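Local coordinates for capsid protein VP1 (Human polyomavirus 12, PDB 6Y5Z), which probably forms the T=7 icosahedral polyomavirus capsid, assembling as pentamers of the major coat protein, at residues G139-H144 / V161-C167. Sequence-based numbering, arbitrary orientation.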
# COMPACT_ATOMS: atom_id res chain seq x y z
N GLY D 139 -0.79 26.19 -15.91
CA GLY D 139 0.56 25.94 -16.44
C GLY D 139 1.60 25.89 -15.35
O GLY D 139 1.51 26.64 -14.38
N ILE D 140 2.56 24.99 -15.52
CA ILE D 140 3.69 24.78 -14.58
C ILE D 140 4.69 23.88 -15.31
O ILE D 140 4.26 23.01 -16.08
CB ILE D 140 3.22 24.23 -13.22
CG1 ILE D 140 4.40 24.07 -12.26
CG2 ILE D 140 2.40 22.93 -13.41
CD1 ILE D 140 4.01 23.92 -10.82
N GLN D 141 5.98 24.14 -15.14
CA GLN D 141 7.03 23.45 -15.92
C GLN D 141 8.19 23.09 -15.00
O GLN D 141 8.46 23.84 -14.04
CB GLN D 141 7.57 24.34 -17.04
CG GLN D 141 6.49 24.76 -18.02
CD GLN D 141 6.93 25.62 -19.18
OE1 GLN D 141 6.08 26.16 -19.88
NE2 GLN D 141 8.24 25.76 -19.42
N GLN D 142 8.93 22.05 -15.37
CA GLN D 142 10.17 21.67 -14.65
C GLN D 142 11.28 22.70 -14.94
O GLN D 142 12.11 22.94 -14.05
CB GLN D 142 10.58 20.24 -15.03
CG GLN D 142 11.75 19.73 -14.19
CD GLN D 142 11.75 18.22 -14.16
OE1 GLN D 142 11.21 17.60 -13.23
NE2 GLN D 142 12.25 17.63 -15.23
N SER D 143 11.30 23.27 -16.15
CA SER D 143 12.31 24.25 -16.60
C SER D 143 11.64 25.33 -17.43
O SER D 143 10.96 25.00 -18.42
CB SER D 143 13.41 23.59 -17.38
OG SER D 143 14.19 24.61 -18.03
N HIS D 144 11.85 26.58 -17.06
CA HIS D 144 11.31 27.74 -17.81
C HIS D 144 12.05 27.90 -19.15
O HIS D 144 11.54 28.66 -19.99
CB HIS D 144 11.35 29.00 -16.93
CG HIS D 144 12.69 29.62 -16.77
ND1 HIS D 144 13.12 30.71 -17.55
CD2 HIS D 144 13.70 29.35 -15.90
CE1 HIS D 144 14.33 31.06 -17.16
NE2 HIS D 144 14.73 30.24 -16.16
N VAL D 161 6.54 33.55 -20.27
CA VAL D 161 7.18 32.45 -19.49
C VAL D 161 8.47 32.97 -18.85
O VAL D 161 9.37 33.49 -19.55
CB VAL D 161 7.39 31.22 -20.37
CG1 VAL D 161 8.15 30.14 -19.64
CG2 VAL D 161 6.04 30.71 -20.83
N THR D 162 8.53 32.85 -17.53
CA THR D 162 9.70 33.25 -16.71
C THR D 162 9.96 32.11 -15.72
O THR D 162 9.20 31.14 -15.73
CB THR D 162 9.39 34.56 -15.98
OG1 THR D 162 8.40 34.32 -14.98
CG2 THR D 162 8.88 35.62 -16.93
N ALA D 163 10.94 32.29 -14.83
CA ALA D 163 11.22 31.30 -13.78
C ALA D 163 9.98 31.08 -12.91
O ALA D 163 9.90 30.01 -12.30
CB ALA D 163 12.41 31.76 -12.97
N LYS D 164 9.05 32.03 -12.83
CA LYS D 164 7.80 31.85 -12.04
C LYS D 164 7.08 30.56 -12.46
O LYS D 164 6.37 29.99 -11.61
CB LYS D 164 6.81 33.00 -12.25
CG LYS D 164 7.13 34.30 -11.54
CD LYS D 164 6.09 35.36 -11.81
CE LYS D 164 6.30 36.06 -13.15
N ILE D 165 7.23 30.15 -13.71
CA ILE D 165 6.47 28.99 -14.28
C ILE D 165 6.96 27.70 -13.60
O ILE D 165 6.27 26.65 -13.76
CB ILE D 165 6.58 28.93 -15.81
CG1 ILE D 165 5.37 28.24 -16.45
CG2 ILE D 165 7.90 28.29 -16.23
CD1 ILE D 165 4.05 28.97 -16.24
N GLN D 166 8.13 27.71 -12.94
CA GLN D 166 8.66 26.51 -12.22
C GLN D 166 7.90 26.31 -10.92
O GLN D 166 7.99 25.22 -10.35
CB GLN D 166 10.17 26.62 -12.02
CG GLN D 166 10.89 26.45 -13.34
CD GLN D 166 12.38 26.74 -13.38
OE1 GLN D 166 12.99 26.63 -14.45
NE2 GLN D 166 12.97 27.14 -12.26
N CYS D 167 7.17 27.32 -10.48
CA CYS D 167 6.25 27.25 -9.33
C CYS D 167 4.85 27.59 -9.85
O CYS D 167 4.51 27.11 -10.95
CB CYS D 167 6.77 28.12 -8.19
SG CYS D 167 8.40 27.60 -7.58
O HOH W 1 3.27 28.22 -13.04
O HOH W 2 11.90 32.23 -19.61
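Loop-to-loop packing within the long connection between strands 136-139 and 173-175 sets the segment leaving strand 136-139, extended through Q141 and then bending, against a short 3-10 turn, at an interface with a second VP1 subunit. Two hydrogen bonds join the segments: Q141 N donates to I165 O (2.9 Å) and H144 N to Q166 OE1 (2.8 Å). CA-H...O contacts reinforce the first, from I140 CA to I165 O (3.3 Å) and from Q166 CA to Q141 O (3.2 Å). H144 lays one ring face over A163, whose CB makes a CH-pi contact, while H144 CB touches I165 CG2 at 3.6 Å. T162 leads into the 3-10 turn with an ST turn, its OG1 accepting from K164 N (3.2 Å). Water 2 joins H144 ND1 to V161 O (2.8 Å each). H144 NE2 bonds T38 OG1 of the second subunit, and Q166 NE2 the T38 and Y40 carbonyls of that subunit. Q166 and H144 thus each tie the loop together and bond the neighbouring subunit of the pentamer.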